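Local coordinates for endoglucanase, family GH5 (PDB 6GL0), which hydrolyses hemicelluloses, probably including mixed-linked glucan, and here holds a bound cello-oligosaccharide at one end of a TIM barrel, at residues I97-H102 against T143-R148; P59-F64 against H101-W106; N2-A7 against Y135-I140. The protein carries 1 engineered substitution. All coordinates share one frame; numbering follows the deposited sequence.

From the N terminus, the chain first lays residues 2-7 at the N-terminal end of the barrel strands, where contact 3 closes a long loop onto 135-140, just at the start of strand 139-142. Contact 2 is nested inside that loop: it joins the loops that follow strands 55-58 and 95-99. Contact 1 crosses contact 3, because 97-102 lies within the closed loop and 143-148 beyond it. Contacts 1 and 2 share His101 and His102, lie with centres about 8 Å apart and both reach the sugar. Contact 3 is about 20 Å from contact 1, centre to centre, and strands 95-99 and 139-142, neighbours in the barrel sheet, connect the two regions.

Contact 1 of 3, residues I97-H102 against T143-R148; sequences IINIHH and TLNEPR. With GLC (alpha-D-glucopyranose), chain D; BGC (beta-D-glucopyranose), chain B.
Asn99 and Asn145 meet where strands 95-99 and 139-142 of an eight-stranded TIM barrel run out into the sugar-binding loops; the second segment carries the Asn-Glu-Pro sequence familiar from family 5 glycoside hydrolases. ND2 of Asn99 lies 3.7 Å from CB of Asn145, with the two amides turned 53° apart. The first torsion of Asn99 (chi1 83°) tucks CG between backbone N and carbonyl carbon and swings ND2 toward His101, whose ND1 accepts an almost straight bond of 3.2 Å from it, lying close to both the amide and the ring planes. Glu142 also binds this ND2, while OD1 takes Val60 N, so both ends of the amide are fixed.

Ile100 supplies the direct backbone bond, its O accepting from Asn145 N at 2.9 Å, and sets its CB 3.5 Å from Thr143 O.

His101 then lies stacked on the Asn145 amide, the planes only 19° apart and ND2 of Asn145 3.1 Å from CE1 of His101. This is a face contact and not a hydrogen bond: ND2 spends its hydrogens on O2 of the alpha-glucose, 2.9 Å away, and on a water that also binds ND1 of His102, while OD1 is held by Arg57. The ring edge delivers NE2 of His101 to O3 of the same sugar at 3.0 Å. A second water links His101 O to Glu146 N. The carboxylate of Glu146, bonded to His221, brings OE2 to 3.3 Å from C1 of the glucose.

Behind these polar groups, Ile100 packs on Leu121 and Trp125 of helix 114-131, and Thr143 fits between strand 190-193 and helix 161-180.

Contact 2 of 3, residues P59-F64 against H101-W106; sequences PVTWKF and HHDETW. With GLC (alpha-D-glucopyranose), chain D; BGC (beta-D-glucopyranose), chain B.
The indole of Trp62 has CG1 of Val60 over the centre of one face and, at its edge near the ring plane, OD2 of Asp103, 3.5 Å from Trp62 CD1. In this TIM barrel the two segments are the loops that follow strands 55-58 and 95-99, on the side that receives the sugar. Trp106, the second indole, bears Asp103 O over one face; at its edge NE1 donates to Asp103 OD1 at 2.9 Å, reaching that oxygen from above the carboxylate plane, and Lys63 CB lies near the same edge. The His102 ring, covered on one face by CD2 of His101, meets Thr61 OG1 obliquely.

Asp103 therefore works as a clamp. Its OD2 accepts a nearly straight bond (176°) from Trp62 N on the syn lone pair, at 2.8 Å, while the indole of Trp106 fixes the other oxygen. The indole N-H of Trp62 is held separately: NE1 donates to Asn99 O. Val60 O takes His101 N at 2.8 Å from above the carbonyl plane, and Pro59 CB comes within 3.3 Å of His101 ND1. Thr61 OG1, also bonded to Asp26 O, accepts His102 N at 2.8 Å.

Contact 3 of 3, residues N2-A7 against Y135-I140; sequences NMREIA and YGDYLI
A type I beta turn from Gly136 to Leu139, leading into barrel strand 139-142, receives the N-terminal segment ahead of helix 8-14. Asp137, inside the turn, is the hub: its backbone N donates to Asn2 O at 3.2 Å, and its side chain grips Arg4. With CG of Asp137 lodged between backbone N and carbonyl carbon (chi1 64°), OD2 meets both Arg4 N, at 3.0 Å from above the carboxylate plane, and Arg4 NE, at 2.9 Å on the syn side. Arg4 NH2 reaches the other oxygen, OD1, at 3.2 Å and off both planes. This side-on salt bridge thus joins groups whose planes stand 61° apart.

A bend at chi3 of Arg4 lays its guanidinium flat on the Tyr138 ring, with planes 10° apart and centres 4.7 Å apart. CD1 of Ile6 covers the opposite guanidinium face, leaving the cation sandwiched. Met3, bent at chi2 and chi3, brings its SD to 3.8 Å from CB of Asp137.

Farther out, Arg4 NH2 bonds Tyr95 OH at the start of strand 95-99, Arg4 and Ile6 both rest on Phe11 of helix 8-14, and Tyr138 leans on Leu90 of helix 76-90.

Contact 1 of 3, residues I97-H102 against T143-R148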
# COMPACT_ATOMS: atom_id res chain seq x y z
N ILE A 97 26.07 11.77 -4.93
CA ILE A 97 25.98 10.46 -5.52
C ILE A 97 27.01 10.38 -6.66
O ILE A 97 26.98 11.18 -7.56
CB ILE A 97 24.60 10.22 -6.15
CG1 ILE A 97 23.52 10.24 -5.08
CG2 ILE A 97 24.61 8.90 -6.93
CD1 ILE A 97 22.12 10.44 -5.64
N ILE A 98 27.88 9.37 -6.60
CA ILE A 98 28.85 9.07 -7.64
C ILE A 98 28.47 7.75 -8.28
O ILE A 98 28.22 6.77 -7.58
CB ILE A 98 30.27 8.93 -7.04
CG1 ILE A 98 30.71 10.31 -6.55
CG2 ILE A 98 31.27 8.45 -8.08
CD1 ILE A 98 32.03 10.30 -5.80
N ASN A 99 28.48 7.72 -9.61
CA ASN A 99 28.12 6.52 -10.35
C ASN A 99 29.11 6.07 -11.43
O ASN A 99 30.18 6.66 -11.60
CB ASN A 99 26.69 6.67 -10.91
CG ASN A 99 26.61 7.44 -12.20
OD1 ASN A 99 27.60 7.94 -12.76
ND2 ASN A 99 25.38 7.52 -12.72
N ILE A 100 28.71 4.97 -12.10
CA ILE A 100 29.22 4.59 -13.41
C ILE A 100 28.10 4.91 -14.42
O ILE A 100 26.98 4.35 -14.31
CB ILE A 100 29.59 3.10 -13.46
CG1 ILE A 100 30.79 2.82 -12.58
CG2 ILE A 100 29.88 2.65 -14.91
CD1 ILE A 100 31.24 1.37 -12.61
N HIS A 101 28.41 5.79 -15.39
CA HIS A 101 27.42 6.39 -16.29
C HIS A 101 27.49 5.81 -17.71
O HIS A 101 27.01 4.69 -17.89
CB HIS A 101 27.46 7.92 -16.26
CG HIS A 101 26.15 8.56 -16.57
ND1 HIS A 101 25.16 8.74 -15.62
CD2 HIS A 101 25.66 9.09 -17.72
CE1 HIS A 101 24.12 9.33 -16.17
NE2 HIS A 101 24.40 9.58 -17.44
N HIS A 102 28.05 6.51 -18.72
CA HIS A 102 27.92 6.07 -20.13
C HIS A 102 29.04 5.08 -20.48
O HIS A 102 29.81 5.31 -21.42
CB HIS A 102 28.00 7.23 -21.13
CG HIS A 102 26.87 8.17 -21.07
ND1 HIS A 102 25.54 7.76 -21.10
CD2 HIS A 102 26.85 9.53 -21.06
CE1 HIS A 102 24.77 8.81 -21.10
NE2 HIS A 102 25.53 9.91 -21.09
N THR A 143 25.85 2.03 -8.46
CA THR A 143 26.69 1.05 -9.12
C THR A 143 26.68 1.16 -10.65
O THR A 143 27.73 1.19 -11.25
CB THR A 143 26.37 -0.39 -8.64
OG1 THR A 143 24.96 -0.61 -8.55
CG2 THR A 143 26.97 -0.60 -7.24
N LEU A 144 25.49 1.27 -11.26
CA LEU A 144 25.31 1.38 -12.70
C LEU A 144 24.13 2.29 -13.06
O LEU A 144 23.03 2.13 -12.54
CB LEU A 144 25.02 0.01 -13.30
CG LEU A 144 26.04 -1.09 -13.05
CD1 LEU A 144 25.47 -2.43 -13.40
CD2 LEU A 144 27.32 -0.82 -13.86
N ASN A 145 24.36 3.22 -14.00
CA ASN A 145 23.40 4.24 -14.34
C ASN A 145 22.13 3.65 -14.92
O ASN A 145 21.08 3.71 -14.29
CB ASN A 145 24.01 5.30 -15.30
CG ASN A 145 22.98 6.30 -15.82
OD1 ASN A 145 22.21 6.85 -15.04
ND2 ASN A 145 22.98 6.56 -17.12
N GLU A 146 22.23 3.21 -16.17
CA GLU A 146 21.15 2.63 -16.95
C GLU A 146 21.67 1.39 -17.70
O GLU A 146 21.70 1.38 -18.92
CB GLU A 146 20.57 3.70 -17.88
CG GLU A 146 19.92 4.85 -17.13
CD GLU A 146 19.17 5.84 -18.02
OE1 GLU A 146 19.44 5.88 -19.25
OE2 GLU A 146 18.30 6.57 -17.49
N PRO A 147 22.13 0.38 -16.97
CA PRO A 147 22.78 -0.78 -17.60
C PRO A 147 21.82 -1.54 -18.48
O PRO A 147 20.66 -1.76 -18.12
CB PRO A 147 23.26 -1.62 -16.41
CG PRO A 147 22.31 -1.29 -15.33
CD PRO A 147 21.86 0.13 -15.54
N ARG A 148 22.29 -1.85 -19.69
CA ARG A 148 21.45 -2.31 -20.78
C ARG A 148 22.31 -2.73 -21.96
O ARG A 148 23.54 -2.50 -21.98
CB ARG A 148 20.46 -1.24 -21.24
CG ARG A 148 21.11 -0.06 -21.95
CD ARG A 148 20.20 1.13 -22.06
NE ARG A 148 20.79 2.18 -22.87
CZ ARG A 148 21.70 3.06 -22.46
NH1 ARG A 148 22.18 3.06 -21.24
NH2 ARG A 148 22.14 3.97 -23.32
C1 GLC D . 19.23 9.45 -18.80
C2 GLC D . 20.74 9.39 -19.06
C3 GLC D . 21.34 10.75 -19.36
C4 GLC D . 20.54 11.40 -20.46
C5 GLC D . 19.11 11.53 -19.97
C6 GLC D . 18.16 12.20 -20.96
O1 GLC D . 18.90 9.97 -17.50
O2 GLC D . 21.34 8.82 -17.89
O3 GLC D . 22.70 10.59 -19.74
O4 GLC D . 21.06 12.69 -20.75
O5 GLC D . 18.63 10.22 -19.78
O6 GLC D . 18.15 11.46 -22.17
C2 BGC B . 21.68 14.36 -22.28
C3 BGC B . 22.01 14.62 -23.74
C4 BGC B . 23.11 13.70 -24.24
C5 BGC B . 22.72 12.28 -23.90
C6 BGC B . 23.84 11.30 -24.21
C1 BGC B . 21.30 12.90 -22.13
O2 BGC B . 20.60 15.18 -21.89
O3 BGC B . 22.34 15.98 -23.88
O4 BGC B . 23.19 13.80 -25.66
O5 BGC B . 22.36 12.10 -22.55
O6 BGC B . 23.31 9.99 -24.33
O HOH W 1 24.22 5.86 -19.55
O HOH W 2 24.83 2.63 -17.46

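Contact 2 of 3, residues P59-F64 against H101-W106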
# COMPACT_ATOMS: atom_id res chain seq x y z
N PRO A 59 27.13 12.27 -12.00
CA PRO A 59 27.36 11.14 -12.89
C PRO A 59 28.78 11.17 -13.52
O PRO A 59 29.28 12.25 -13.87
CB PRO A 59 26.28 11.34 -13.95
CG PRO A 59 26.13 12.83 -14.01
CD PRO A 59 26.28 13.30 -12.62
N VAL A 60 29.41 10.00 -13.67
CA VAL A 60 30.78 9.89 -14.18
C VAL A 60 30.87 8.77 -15.16
O VAL A 60 30.51 7.64 -14.88
CB VAL A 60 31.82 9.64 -13.06
CG1 VAL A 60 33.24 9.60 -13.62
CG2 VAL A 60 31.73 10.73 -11.99
N THR A 61 31.41 9.08 -16.32
CA THR A 61 31.70 8.10 -17.34
C THR A 61 33.20 7.84 -17.21
O THR A 61 34.00 8.76 -17.27
CB THR A 61 31.35 8.60 -18.73
OG1 THR A 61 29.94 8.58 -18.89
CG2 THR A 61 31.94 7.72 -19.78
N TRP A 62 33.54 6.58 -16.98
CA TRP A 62 34.91 6.18 -16.71
C TRP A 62 35.72 5.63 -17.88
O TRP A 62 36.94 5.60 -17.80
CB TRP A 62 34.93 5.17 -15.56
CG TRP A 62 34.22 5.65 -14.31
CD1 TRP A 62 32.90 5.55 -14.06
CD2 TRP A 62 34.79 6.28 -13.18
NE1 TRP A 62 32.61 6.07 -12.84
CE2 TRP A 62 33.75 6.54 -12.28
CE3 TRP A 62 36.09 6.67 -12.84
CZ2 TRP A 62 33.96 7.17 -11.07
CZ3 TRP A 62 36.29 7.28 -11.63
CH2 TRP A 62 35.24 7.53 -10.77
N LYS A 63 35.07 5.35 -19.01
CA LYS A 63 35.68 4.67 -20.13
C LYS A 63 36.99 5.27 -20.64
O LYS A 63 37.95 4.57 -20.79
CB LYS A 63 34.70 4.61 -21.30
CG LYS A 63 35.22 3.89 -22.52
CD LYS A 63 34.51 4.33 -23.76
CE LYS A 63 35.01 3.59 -24.98
NZ LYS A 63 36.39 4.01 -25.33
N PHE A 64 37.04 6.57 -20.84
CA PHE A 64 38.23 7.23 -21.37
C PHE A 64 39.41 7.34 -20.42
O PHE A 64 40.45 7.84 -20.80
CB PHE A 64 37.87 8.60 -21.92
CG PHE A 64 36.91 8.53 -23.04
CD1 PHE A 64 37.37 8.31 -24.31
CD2 PHE A 64 35.56 8.63 -22.82
CE1 PHE A 64 36.49 8.21 -25.36
CE2 PHE A 64 34.68 8.52 -23.84
CZ PHE A 64 35.13 8.31 -25.12
N HIS A 101 28.41 5.79 -15.39
CA HIS A 101 27.42 6.39 -16.29
C HIS A 101 27.49 5.81 -17.71
O HIS A 101 27.01 4.69 -17.89
CB HIS A 101 27.46 7.92 -16.26
CG HIS A 101 26.15 8.56 -16.57
ND1 HIS A 101 25.16 8.74 -15.62
CD2 HIS A 101 25.66 9.09 -17.72
CE1 HIS A 101 24.12 9.33 -16.17
NE2 HIS A 101 24.40 9.58 -17.44
N HIS A 102 28.05 6.51 -18.72
CA HIS A 102 27.92 6.07 -20.13
C HIS A 102 29.04 5.08 -20.48
O HIS A 102 29.81 5.31 -21.42
CB HIS A 102 28.00 7.23 -21.13
CG HIS A 102 26.87 8.17 -21.07
ND1 HIS A 102 25.54 7.76 -21.10
CD2 HIS A 102 26.85 9.53 -21.06
CE1 HIS A 102 24.77 8.81 -21.10
NE2 HIS A 102 25.53 9.91 -21.09
N ASP A 103 29.06 3.96 -19.76
CA ASP A 103 30.09 2.94 -19.82
C ASP A 103 29.55 1.59 -20.35
O ASP A 103 30.18 0.53 -20.18
CB ASP A 103 30.70 2.77 -18.42
CG ASP A 103 31.69 3.87 -18.09
OD1 ASP A 103 32.71 3.96 -18.80
OD2 ASP A 103 31.47 4.65 -17.14
N GLU A 104 28.44 1.66 -21.09
CA GLU A 104 27.79 0.45 -21.60
C GLU A 104 28.61 -0.29 -22.67
O GLU A 104 28.39 -1.47 -22.89
CB GLU A 104 26.39 0.76 -22.15
CG GLU A 104 25.41 1.30 -21.09
CD GLU A 104 25.49 2.80 -20.86
OE1 GLU A 104 26.26 3.51 -21.56
OE2 GLU A 104 24.74 3.29 -19.99
N THR A 105 29.58 0.38 -23.29
CA THR A 105 30.43 -0.30 -24.29
C THR A 105 31.27 -1.45 -23.70
O THR A 105 31.52 -2.40 -24.38
CB THR A 105 31.30 0.68 -25.10
OG1 THR A 105 32.03 1.55 -24.23
CG2 THR A 105 30.39 1.51 -26.00
N TRP A 106 31.66 -1.37 -22.43
CA TRP A 106 32.35 -2.48 -21.80
C TRP A 106 31.50 -3.17 -20.74
O TRP A 106 32.01 -4.03 -20.03
CB TRP A 106 33.68 -2.01 -21.21
CG TRP A 106 33.59 -0.89 -20.20
CD1 TRP A 106 33.54 0.45 -20.48
CD2 TRP A 106 33.58 -0.99 -18.78
NE1 TRP A 106 33.50 1.19 -19.33
CE2 TRP A 106 33.53 0.33 -18.26
CE3 TRP A 106 33.60 -2.06 -17.88
CZ2 TRP A 106 33.47 0.60 -16.89
CZ3 TRP A 106 33.57 -1.78 -16.51
CH2 TRP A 106 33.49 -0.46 -16.04
C1 GLC D . 19.23 9.45 -18.80
C2 GLC D . 20.74 9.39 -19.06
C3 GLC D . 21.34 10.75 -19.36
C4 GLC D . 20.54 11.40 -20.46
C5 GLC D . 19.11 11.53 -19.97
C6 GLC D . 18.16 12.20 -20.96
O1 GLC D . 18.90 9.97 -17.50
O2 GLC D . 21.34 8.82 -17.89
O3 GLC D . 22.70 10.59 -19.74
O4 GLC D . 21.06 12.69 -20.75
O5 GLC D . 18.63 10.22 -19.78
O6 GLC D . 18.15 11.46 -22.17
C2 BGC B . 21.68 14.36 -22.28
C3 BGC B . 22.01 14.62 -23.74
C4 BGC B . 23.11 13.70 -24.24
C5 BGC B . 22.72 12.28 -23.90
C6 BGC B . 23.84 11.30 -24.21
C1 BGC B . 21.30 12.90 -22.13
O2 BGC B . 20.60 15.18 -21.89
O3 BGC B . 22.34 15.98 -23.88
O4 BGC B . 23.19 13.80 -25.66
O5 BGC B . 22.36 12.10 -22.55
O6 BGC B . 23.31 9.99 -24.33

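Contact 3 of 3, residues N2-A7 against Y135-I140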
# COMPACT_ATOMS: atom_id res chain seq x y z
N ASN A 2 31.76 10.76 9.44
CA ASN A 2 30.80 10.03 10.24
C ASN A 2 29.70 9.20 9.53
O ASN A 2 29.13 9.66 8.56
CB ASN A 2 30.12 11.03 11.15
CG ASN A 2 29.43 10.36 12.27
OD1 ASN A 2 30.05 9.71 13.09
ND2 ASN A 2 28.12 10.47 12.30
N MET A 3 29.40 8.01 10.05
CA MET A 3 28.34 7.13 9.57
C MET A 3 27.22 6.92 10.60
O MET A 3 27.38 6.17 11.54
CB MET A 3 28.91 5.75 9.30
CG MET A 3 30.15 5.76 8.44
SD MET A 3 29.72 6.18 6.76
CE MET A 3 28.91 4.69 6.27
N ARG A 4 26.04 7.47 10.36
CA ARG A 4 24.92 7.32 11.28
C ARG A 4 24.20 5.98 11.23
O ARG A 4 24.37 5.20 10.33
CB ARG A 4 23.88 8.37 10.98
CG ARG A 4 24.37 9.79 11.03
CD ARG A 4 23.42 10.74 10.32
NE ARG A 4 23.57 10.68 8.87
CZ ARG A 4 22.84 11.35 8.00
NH1 ARG A 4 21.89 12.13 8.41
NH2 ARG A 4 23.08 11.23 6.72
N GLU A 5 23.48 5.67 12.29
CA GLU A 5 22.59 4.50 12.29
C GLU A 5 21.31 5.04 11.69
O GLU A 5 20.56 5.75 12.37
CB GLU A 5 22.32 3.97 13.72
CG GLU A 5 23.51 3.41 14.49
CD GLU A 5 23.96 2.01 14.04
OE1 GLU A 5 24.86 1.49 14.73
OE2 GLU A 5 23.44 1.41 13.06
N ILE A 6 21.10 4.79 10.40
CA ILE A 6 19.99 5.42 9.68
C ILE A 6 19.47 4.50 8.59
O ILE A 6 20.19 4.12 7.69
CB ILE A 6 20.38 6.85 9.18
CG1 ILE A 6 19.16 7.60 8.65
CG2 ILE A 6 21.53 6.80 8.17
CD1 ILE A 6 19.39 9.07 8.42
N ALA A 7 18.20 4.10 8.72
CA ALA A 7 17.58 3.21 7.73
C ALA A 7 17.39 3.95 6.37
O ALA A 7 17.26 5.19 6.34
CB ALA A 7 16.25 2.67 8.25
N TYR A 135 35.21 8.69 3.39
CA TYR A 135 34.12 9.66 3.39
C TYR A 135 32.92 9.14 4.20
O TYR A 135 32.65 7.93 4.25
CB TYR A 135 33.71 10.04 1.95
CG TYR A 135 34.71 10.94 1.29
CD1 TYR A 135 35.89 10.43 0.76
CD2 TYR A 135 34.51 12.32 1.24
CE1 TYR A 135 36.83 11.27 0.20
CE2 TYR A 135 35.44 13.15 0.67
CZ TYR A 135 36.61 12.63 0.17
OH TYR A 135 37.57 13.45 -0.40
N GLY A 136 32.22 10.08 4.82
CA GLY A 136 31.03 9.77 5.61
C GLY A 136 29.81 9.50 4.74
O GLY A 136 29.90 9.41 3.51
N ASP A 137 28.65 9.38 5.39
CA ASP A 137 27.48 8.78 4.74
C ASP A 137 26.70 9.73 3.82
O ASP A 137 25.72 9.33 3.23
CB ASP A 137 26.56 8.12 5.79
CG ASP A 137 25.97 9.10 6.78
OD1 ASP A 137 26.17 10.34 6.69
OD2 ASP A 137 25.28 8.61 7.67
N TYR A 138 27.13 10.99 3.76
CA TYR A 138 26.64 11.92 2.79
C TYR A 138 27.09 11.52 1.37
O TYR A 138 26.50 11.98 0.40
CB TYR A 138 27.00 13.37 3.16
CG TYR A 138 26.09 13.90 4.25
CD1 TYR A 138 26.36 13.64 5.61
CD2 TYR A 138 24.91 14.57 3.94
CE1 TYR A 138 25.50 14.10 6.63
CE2 TYR A 138 24.04 15.02 4.95
CZ TYR A 138 24.35 14.79 6.29
OH TYR A 138 23.49 15.23 7.26
N LEU A 139 28.12 10.67 1.26
CA LEU A 139 28.60 10.20 -0.01
C LEU A 139 27.99 8.84 -0.28
O LEU A 139 28.16 7.90 0.49
CB LEU A 139 30.13 10.13 -0.05
CG LEU A 139 30.75 9.67 -1.37
CD1 LEU A 139 30.44 10.64 -2.48
CD2 LEU A 139 32.25 9.60 -1.24
N ILE A 140 27.31 8.76 -1.43
CA ILE A 140 26.56 7.60 -1.86
C ILE A 140 27.19 7.06 -3.18
O ILE A 140 27.61 7.84 -4.04
CB ILE A 140 25.11 8.04 -2.15
CG1 ILE A 140 24.44 8.60 -0.90
CG2 ILE A 140 24.26 6.92 -2.72
CD1 ILE A 140 23.26 9.50 -1.18